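Local coordinates for MAGE domain-containing protein (Xenopus laevis, PDB 7DG2), which probably serves as the Nse3 subunit of the Smc5/6 complex, a MAGE-family protein that pairs with Nse1 and binds Nse4, at residues V104-I109 with K154-N159; A116-I121 with V167-R172. All coordinates share one frame; numbering follows the deposited sequence.

Contact 1 (V104-I109 with K154-N159)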
ATOM      1  N   VAL B 104      20.834  -1.431  -4.156  1.00 17.29           N
ATOM      2  CA  VAL B 104      22.024  -1.692  -4.963  1.00 18.93           C
ATOM      3  C   VAL B 104      22.686  -0.379  -5.364  1.00 19.48           C
ATOM      4  O   VAL B 104      23.918  -0.248  -5.327  1.00 18.99           O
ATOM      5  CB  VAL B 104      21.636  -2.541  -6.187  1.00 20.34           C
ATOM      6  CG1 VAL B 104      22.777  -2.596  -7.186  1.00 21.50           C
ATOM      7  CG2 VAL B 104      21.238  -3.934  -5.745  1.00 22.64           C
ATOM      8  N   ILE B 105      21.878   0.620  -5.726  1.00 18.32           N
ATOM      9  CA  ILE B 105      22.411   1.929  -6.104  1.00 18.95           C
ATOM     10  C   ILE B 105      23.015   2.637  -4.891  1.00 20.47           C
ATOM     11  O   ILE B 105      24.120   3.194  -4.958  1.00 18.78           O
ATOM     12  CB  ILE B 105      21.310   2.779  -6.769  1.00 18.12           C
ATOM     13  CG1 ILE B 105      20.863   2.138  -8.082  1.00 19.92           C
ATOM     14  CG2 ILE B 105      21.788   4.206  -7.001  1.00 21.50           C
ATOM     15  CD1 ILE B 105      19.627   2.815  -8.684  1.00 20.13           C
ATOM     16  N   LEU B 106      22.298   2.638  -3.761  1.00 17.25           N
ATOM     17  CA  LEU B 106      22.858   3.240  -2.551  1.00 17.54           C
ATOM     18  C   LEU B 106      24.173   2.573  -2.169  1.00 17.96           C
ATOM     19  O   LEU B 106      25.086   3.227  -1.654  1.00 18.60           O
ATOM     20  CB  LEU B 106      21.869   3.128  -1.385  1.00 15.84           C
ATOM     21  CG  LEU B 106      20.565   3.936  -1.486  1.00 16.76           C
ATOM     22  CD1 LEU B 106      19.643   3.582  -0.319  1.00 15.55           C
ATOM     23  CD2 LEU B 106      20.848   5.427  -1.477  1.00 17.04           C
ATOM     24  N   SER B 107      24.259   1.259  -2.377  1.00 18.39           N
ATOM     25  CA  SER B 107      25.468   0.517  -2.040  1.00 20.01           C
ATOM     26  C   SER B 107      26.655   1.019  -2.846  1.00 20.40           C
ATOM     27  O   SER B 107      27.719   1.299  -2.284  1.00 22.09           O
ATOM     28  CB  SER B 107      25.260  -0.979  -2.278  1.00 19.11           C
ATOM     29  OG  SER B 107      24.320  -1.526  -1.358  1.00 20.42           O
ATOM     30  N   LEU B 108      26.487   1.147  -4.164  1.00 21.02           N
ATOM     31  CA  LEU B 108      27.594   1.604  -5.003  1.00 20.24           C
ATOM     32  C   LEU B 108      28.044   2.997  -4.585  1.00 23.51           C
ATOM     33  O   LEU B 108      29.243   3.257  -4.421  1.00 22.87           O
ATOM     34  CB  LEU B 108      27.185   1.582  -6.478  1.00 21.29           C
ATOM     35  CG  LEU B 108      28.305   2.035  -7.433  1.00 25.94           C
ATOM     36  CD1 LEU B 108      29.464   1.062  -7.369  1.00 26.16           C
ATOM     37  CD2 LEU B 108      27.809   2.199  -8.876  1.00 21.89           C
ATOM     38  N   ILE B 109      27.086   3.894  -4.373  1.00 20.69           N
ATOM     39  CA  ILE B 109      27.413   5.265  -3.998  1.00 21.31           C
ATOM     40  C   ILE B 109      28.223   5.286  -2.712  1.00 22.31           C
ATOM     41  O   ILE B 109      29.296   5.891  -2.640  1.00 22.89           O
ATOM     42  CB  ILE B 109      26.127   6.096  -3.863  1.00 17.80           C
ATOM     43  CG1 ILE B 109      25.413   6.227  -5.209  1.00 20.44           C
ATOM     44  CG2 ILE B 109      26.436   7.454  -3.222  1.00 20.94           C
ATOM     45  CD1 ILE B 109      24.021   6.836  -5.074  1.00 19.32           C
ATOM     46  N   LYS B 154      13.391  11.829  -2.666  1.00 18.86           N
ATOM     47  CA  LYS B 154      14.584  12.198  -1.903  1.00 16.75           C
ATOM     48  C   LYS B 154      15.387  10.988  -1.436  1.00 16.65           C
ATOM     49  O   LYS B 154      16.163  11.096  -0.481  1.00 19.50           O
ATOM     50  CB  LYS B 154      14.257  13.080  -0.694  1.00 20.39           C
ATOM     51  CG  LYS B 154      13.392  14.279  -1.017  1.00 25.54           C
ATOM     52  CD  LYS B 154      14.055  15.188  -2.004  1.00 26.54           C
ATOM     53  CE  LYS B 154      13.387  16.560  -1.966  1.00 34.77           C
ATOM     54  NZ  LYS B 154      13.984  17.473  -2.971  1.00 30.11           N
ATOM     55  N   TYR B 155      15.228   9.835  -2.094  1.00 17.65           N
ATOM     56  CA  TYR B 155      16.156   8.737  -1.842  1.00 18.34           C
ATOM     57  C   TYR B 155      17.518   9.014  -2.456  1.00 17.93           C
ATOM     58  O   TYR B 155      18.539   8.597  -1.909  1.00 18.72           O
ATOM     59  CB  TYR B 155      15.617   7.424  -2.403  1.00 17.61           C
ATOM     60  CG  TYR B 155      14.591   6.737  -1.537  1.00 17.67           C
ATOM     61  CD1 TYR B 155      14.906   6.329  -0.248  1.00 16.33           C
ATOM     62  CD2 TYR B 155      13.323   6.445  -2.037  1.00 18.39           C
ATOM     63  CE1 TYR B 155      13.973   5.661   0.540  1.00 18.02           C
ATOM     64  CE2 TYR B 155      12.385   5.800  -1.263  1.00 17.78           C
ATOM     65  CZ  TYR B 155      12.715   5.401   0.013  1.00 19.27           C
ATOM     66  OH  TYR B 155      11.762   4.764   0.775  1.00 21.31           O
ATOM     67  N   LEU B 156      17.552   9.715  -3.586  1.00 19.57           N
ATOM     68  CA  LEU B 156      18.798  10.024  -4.266  1.00 18.61           C
ATOM     69  C   LEU B 156      18.837  11.503  -4.620  1.00 20.34           C
ATOM     70  O   LEU B 156      17.799  12.142  -4.805  1.00 21.64           O
ATOM     71  CB  LEU B 156      18.947   9.202  -5.548  1.00 17.99           C
ATOM     72  CG  LEU B 156      18.965   7.673  -5.436  1.00 18.80           C
ATOM     73  CD1 LEU B 156      18.915   7.036  -6.815  1.00 17.99           C
ATOM     74  CD2 LEU B 156      20.181   7.201  -4.656  1.00 16.05           C
ATOM     75  N   GLU B 157      20.053  12.029  -4.712  1.00 20.83           N
ATOM     76  CA  GLU B 157      20.331  13.300  -5.371  1.00 26.16           C
ATOM     77  C   GLU B 157      20.906  13.024  -6.754  1.00 26.40           C
ATOM     78  O   GLU B 157      21.674  12.077  -6.937  1.00 22.99           O
ATOM     79  CB  GLU B 157      21.329  14.134  -4.572  1.00 26.06           C
ATOM     80  CG  GLU B 157      20.795  14.781  -3.324  1.00 31.12           C
ATOM     81  CD  GLU B 157      21.845  15.654  -2.669  1.00 38.58           C
ATOM     82  OE1 GLU B 157      22.952  15.776  -3.245  1.00 39.40           O
ATOM     83  OE2 GLU B 157      21.571  16.213  -1.585  1.00 44.41           O
ATOM     84  N   TYR B 158      20.548  13.875  -7.716  1.00 29.09           N
ATOM     85  CA  TYR B 158      20.909  13.712  -9.125  1.00 28.42           C
ATOM     86  C   TYR B 158      21.433  15.071  -9.568  1.00 30.83           C
ATOM     87  O   TYR B 158      20.640  15.958  -9.890  1.00 32.55           O
ATOM     88  CB  TYR B 158      19.700  13.276  -9.949  1.00 29.34           C
ATOM     89  CG  TYR B 158      19.957  12.945 -11.403  1.00 30.13           C
ATOM     90  CD1 TYR B 158      20.871  11.968 -11.760  1.00 30.92           C
ATOM     91  CD2 TYR B 158      19.257  13.595 -12.422  1.00 30.99           C
ATOM     92  CE1 TYR B 158      21.088  11.637 -13.089  1.00 34.23           C
ATOM     93  CE2 TYR B 158      19.471  13.273 -13.756  1.00 31.22           C
ATOM     94  CZ  TYR B 158      20.390  12.296 -14.085  1.00 32.08           C
ATOM     95  OH  TYR B 158      20.620  11.961 -15.403  1.00 35.38           O
ATOM     96  N   ASN B 159      22.755  15.237  -9.554  1.00 28.62           N
ATOM     97  CA  ASN B 159      23.382  16.550  -9.638  1.00 34.18           C
ATOM     98  C   ASN B 159      24.275  16.657 -10.865  1.00 33.66           C
ATOM     99  O   ASN B 159      25.001  15.718 -11.199  1.00 28.38           O
ATOM    100  CB  ASN B 159      24.213  16.833  -8.384  1.00 32.28           C
ATOM    101  CG  ASN B 159      23.389  16.762  -7.108  1.00 32.61           C
ATOM    102  OD1 ASN B 159      22.235  17.190  -7.083  1.00 36.20           O
ATOM    103  ND2 ASN B 159      23.982  16.219  -6.041  1.00 34.47           N
TER

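Contact 2 (A116-I121 with V167-R172)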
ATOM      1  N   ALA B 116      28.733   8.739  -6.876  1.00 27.49           N
ATOM      2  CA  ALA B 116      28.944   7.876  -8.027  1.00 27.61           C
ATOM      3  C   ALA B 116      28.485   8.595  -9.285  1.00 27.56           C
ATOM      4  O   ALA B 116      27.422   9.221  -9.299  1.00 27.93           O
ATOM      5  CB  ALA B 116      28.188   6.546  -7.887  1.00 27.70           C
ATOM      6  N   LYS B 117      29.284   8.499 -10.345  1.00 30.70           N
ATOM      7  CA  LYS B 117      28.856   9.047 -11.623  1.00 29.99           C
ATOM      8  C   LYS B 117      27.678   8.252 -12.166  1.00 31.95           C
ATOM      9  O   LYS B 117      27.565   7.038 -11.951  1.00 28.90           O
ATOM     10  CB  LYS B 117      30.006   9.033 -12.632  1.00 34.26           C
ATOM     11  CG  LYS B 117      31.152   9.953 -12.270  1.00 40.76           C
ATOM     12  CD  LYS B 117      31.951  10.358 -13.504  1.00 47.90           C
ATOM     13  CE  LYS B 117      33.020  11.384 -13.152  1.00 50.90           C
ATOM     14  NZ  LYS B 117      32.465  12.499 -12.325  1.00 49.85           N
ATOM     15  N   GLU B 118      26.785   8.948 -12.876  1.00 28.54           N
ATOM     16  CA  GLU B 118      25.669   8.253 -13.513  1.00 30.99           C
ATOM     17  C   GLU B 118      26.165   7.114 -14.395  1.00 33.44           C
ATOM     18  O   GLU B 118      25.570   6.029 -14.414  1.00 27.94           O
ATOM     19  CB  GLU B 118      24.809   9.225 -14.330  1.00 26.05           C
ATOM     20  CG  GLU B 118      23.642   8.527 -15.028  1.00 32.05           C
ATOM     21  CD  GLU B 118      22.577   9.475 -15.563  1.00 33.33           C
ATOM     22  OE1 GLU B 118      22.838  10.696 -15.642  1.00 35.66           O
ATOM     23  OE2 GLU B 118      21.470   8.990 -15.905  1.00 32.18           O
ATOM     24  N   SER B 119      27.273   7.331 -15.115  1.00 34.01           N
ATOM     25  CA  SER B 119      27.785   6.289 -15.997  1.00 31.42           C
ATOM     26  C   SER B 119      28.176   5.041 -15.214  1.00 30.14           C
ATOM     27  O   SER B 119      27.940   3.914 -15.666  1.00 33.86           O
ATOM     28  CB  SER B 119      28.974   6.816 -16.806  1.00 31.82           C
ATOM     29  OG  SER B 119      30.010   7.324 -15.973  1.00 35.02           O
ATOM     30  N   ALA B 120      28.765   5.221 -14.028  1.00 31.25           N
ATOM     31  CA  ALA B 120      29.133   4.071 -13.211  1.00 32.11           C
ATOM     32  C   ALA B 120      27.906   3.301 -12.743  1.00 30.07           C
ATOM     33  O   ALA B 120      27.949   2.073 -12.640  1.00 28.20           O
ATOM     34  CB  ALA B 120      29.967   4.523 -12.015  1.00 30.02           C
ATOM     35  N   ILE B 121      26.808   4.001 -12.462  1.00 28.02           N
ATOM     36  CA  ILE B 121      25.602   3.323 -12.003  1.00 30.55           C
ATOM     37  C   ILE B 121      24.993   2.486 -13.126  1.00 27.47           C
ATOM     38  O   ILE B 121      24.634   1.320 -12.925  1.00 25.18           O
ATOM     39  CB  ILE B 121      24.608   4.349 -11.425  1.00 27.55           C
ATOM     40  CG1 ILE B 121      25.108   4.796 -10.049  1.00 31.45           C
ATOM     41  CG2 ILE B 121      23.193   3.777 -11.380  1.00 28.21           C
ATOM     42  CD1 ILE B 121      24.177   5.696  -9.306  1.00 37.78           C
ATOM     43  N   VAL B 167      27.485  17.879 -20.639  1.00 55.03           N
ATOM     44  CA  VAL B 167      26.807  17.777 -19.350  1.00 52.94           C
ATOM     45  C   VAL B 167      26.799  16.329 -18.881  1.00 49.64           C
ATOM     46  O   VAL B 167      26.490  15.405 -19.643  1.00 45.79           O
ATOM     47  CB  VAL B 167      25.386  18.356 -19.431  1.00 55.50           C
ATOM     48  CG1 VAL B 167      24.528  17.591 -20.437  1.00 55.71           C
ATOM     49  CG2 VAL B 167      24.737  18.358 -18.047  1.00 50.03           C
ATOM     50  N   GLU B 168      27.173  16.128 -17.621  1.00 46.77           N
ATOM     51  CA  GLU B 168      27.260  14.813 -17.008  1.00 44.24           C
ATOM     52  C   GLU B 168      26.669  14.902 -15.607  1.00 36.41           C
ATOM     53  O   GLU B 168      26.741  15.948 -14.957  1.00 33.38           O
ATOM     54  CB  GLU B 168      28.721  14.326 -16.964  1.00 45.15           C
ATOM     55  CG  GLU B 168      28.929  12.962 -16.330  1.00 48.87           C
ATOM     56  CD  GLU B 168      30.376  12.508 -16.386  1.00 50.67           C
ATOM     57  OE1 GLU B 168      30.613  11.284 -16.484  1.00 56.95           O
ATOM     58  OE2 GLU B 168      31.276  13.375 -16.340  1.00 54.08           O
ATOM     59  N   TYR B 169      26.085  13.798 -15.139  1.00 37.29           N
ATOM     60  CA  TYR B 169      25.416  13.771 -13.846  1.00 33.73           C
ATOM     61  C   TYR B 169      26.075  12.772 -12.903  1.00 33.10           C
ATOM     62  O   TYR B 169      26.658  11.770 -13.330  1.00 29.89           O
ATOM     63  CB  TYR B 169      23.935  13.424 -14.008  1.00 34.07           C
ATOM     64  CG  TYR B 169      23.107  14.565 -14.548  1.00 34.93           C
ATOM     65  CD1 TYR B 169      22.994  14.779 -15.910  1.00 37.50           C
ATOM     66  CD2 TYR B 169      22.445  15.433 -13.686  1.00 37.90           C
ATOM     67  CE1 TYR B 169      22.239  15.830 -16.402  1.00 40.47           C
ATOM     68  CE2 TYR B 169      21.685  16.474 -14.165  1.00 38.07           C
ATOM     69  CZ  TYR B 169      21.588  16.671 -15.524  1.00 40.55           C
ATOM     70  OH  TYR B 169      20.836  17.716 -16.007  1.00 49.05           O
ATOM     71  N   GLU B 170      25.973  13.057 -11.607  1.00 29.36           N
ATOM     72  CA  GLU B 170      26.437  12.145 -10.572  1.00 27.06           C
ATOM     73  C   GLU B 170      25.373  12.022  -9.487  1.00 26.55           C
ATOM     74  O   GLU B 170      24.515  12.892  -9.320  1.00 26.92           O
ATOM     75  CB  GLU B 170      27.764  12.609  -9.964  1.00 28.71           C
ATOM     76  CG  GLU B 170      27.698  13.986  -9.340  1.00 33.54           C
ATOM     77  CD  GLU B 170      29.073  14.567  -9.082  1.00 38.75           C
ATOM     78  OE1 GLU B 170      30.072  13.923  -9.470  1.00 40.65           O
ATOM     79  OE2 GLU B 170      29.150  15.663  -8.491  1.00 47.55           O
ATOM     80  N   PHE B 171      25.450  10.924  -8.742  1.00 27.05           N
ATOM     81  CA  PHE B 171      24.452  10.584  -7.740  1.00 26.48           C
ATOM     82  C   PHE B 171      25.047  10.628  -6.341  1.00 24.42           C
ATOM     83  O   PHE B 171      26.193  10.216  -6.127  1.00 24.15           O
ATOM     84  CB  PHE B 171      23.902   9.183  -7.979  1.00 26.10           C
ATOM     85  CG  PHE B 171      22.941   9.068  -9.118  1.00 29.63           C
ATOM     86  CD1 PHE B 171      21.586   9.294  -8.922  1.00 27.59           C
ATOM     87  CD2 PHE B 171      23.373   8.647 -10.369  1.00 30.19           C
ATOM     88  CE1 PHE B 171      20.687   9.125  -9.958  1.00 30.68           C
ATOM     89  CE2 PHE B 171      22.479   8.473 -11.405  1.00 31.13           C
ATOM     90  CZ  PHE B 171      21.141   8.722 -11.204  1.00 31.83           C
ATOM     91  N   ARG B 172      24.250  11.101  -5.382  1.00 20.45           N
ATOM     92  CA  ARG B 172      24.545  10.965  -3.962  1.00 19.95           C
ATOM     93  C   ARG B 172      23.301  10.413  -3.273  1.00 19.43           C
ATOM     94  O   ARG B 172      22.213  10.394  -3.852  1.00 19.48           O
ATOM     95  CB  ARG B 172      24.938  12.310  -3.330  1.00 26.84           C
ATOM     96  CG  ARG B 172      26.042  13.066  -4.063  1.00 28.21           C
ATOM     97  CD  ARG B 172      26.424  14.337  -3.306  1.00 29.99           C
ATOM     98  NE  ARG B 172      26.897  14.029  -1.957  1.00 36.91           N
ATOM     99  CZ  ARG B 172      28.163  13.756  -1.655  1.00 38.28           C
ATOM    100  NH1 ARG B 172      29.082  13.755  -2.615  1.00 36.27           N
ATOM    101  NH2 ARG B 172      28.515  13.478  -0.402  1.00 32.03           N
TER
HETATM  102  O   HOH W   1      24.957  11.773 -16.841  1.00 36.10           O
HETATM  103  O   HOH W   2      27.647  10.170 -15.689  1.00 41.66           O

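Contact 1 (V104-I109 with K154-N159)
In the second winged-helix unit of the MAGE homology domain, the first helix, 94-111, sets I105, L106 and I109 around L156 at the start of the wing hairpin. L156 is the centre of the contact, and its two methyls divide the work. CD2 fits between neighbouring helix side chains: it lies 3.7 Å from L106 CD2 and 3.9 Å from I109 CD1. CD1 turns to I105, with I105 CG2 at 4.0 Å, and these two side chains cross at about a right angle. L106 and I109 meet the leucine more obliquely. The leucine's chi1 of -60° holds CG beside the backbone N and anti to the carbonyl carbon; from there the branched end reaches the helix. L106 CD2 also lies 3.9 Å from Y155 O, so the helix packs against the strand's lead-in as well as its first side chain. No hydrogen bond joins the two segments, and the backbones stay well apart, their axes approaching no closer than 11.0 Å at an angle of 63°. The apolar cluster extends beyond this pair: F171 touches both L156 and I109, while V146 of helix 142-152 packs on I105. Just before the strand, K154 ends that helix in a Schellman motif. L106 also packs on F62 of the Nse4 chain, and Y155 OH bonds to E180 and to R64 of Nse4. Branched aliphatic residues of a first helix closing over the base of a beta hairpin in this way form part of the hydrophobic core of a winged-helix fold.

Contact 2 (A116-I121 with V167-R172)
F171 and I121 meet at about a right angle, I121 CD1 coming obliquely to the ring, 3.2 Å from F171 CD2, a tight contact. E118 reaches the same ring at its edge, where its CG lies 3.8 Å from F171 CE2, and its carboxylate stands at 80° to the phenyl plane. With CG anti to the backbone N (chi1 179°), the extended E118 chain runs side by side with Y169, pointing the same way, and OE1 comes 3.4 Å from Y169 CB. That oxygen accepts a bond from Y158 OH and one from water 1, which in turn accepts Y169 N; OE2 is held by K143 and W122. In the backbone, A116 and F171 form an antiparallel hydrogen-bonded pair, F171 N lying 2.7 Å from A116 O. E118 N, in the first turn of helix 118-127, bonds to Y169 O at 2.9 Å. K117 and E170 share one sheet face, and K117 NZ makes a long salt bridge to E170 OE1 at 4.0 Å. K117 also crosses E168 at about a right angle, its CD 3.4 Å from E168 OE1. Water 2 bridges S119 N, Y169 O and E168 OE1. An alanine at E168 would probably leave water 2 with one acceptor fewer and K117 without one of its two nearby acidic groups. The polar chemistry thus splits in two: the buried E118 carboxylate, gripped by several donors and next to the K143 charge, is likely to be ionised, whereas exposed K117 has a long salt bridge to E170 and a more distant acidic neighbour in E168.

In the fold
Both contacts belong to one winged-helix unit, and their segments alternate along the chain. Contact 1 is wholly buried, apolar in its side-chain contacts, with no hydrogen bond between its segments, its centre about 10 Å from the centre of the chain; contact 2, its centre about 19 Å from that of the chain, is partly exposed and mixes backbone pairing, charges and water with one apolar patch. They share a three-stranded sheet in which strand 169-173 lies between strands 116-117 and 156-160, and E157 N bonds to R172 O at 2.8 Å. Y158 of 154-159 also packs on F171 of 167-172. Nse4 touches contact 1 alone; no other chain of the assembly reaches the segments of contact 2.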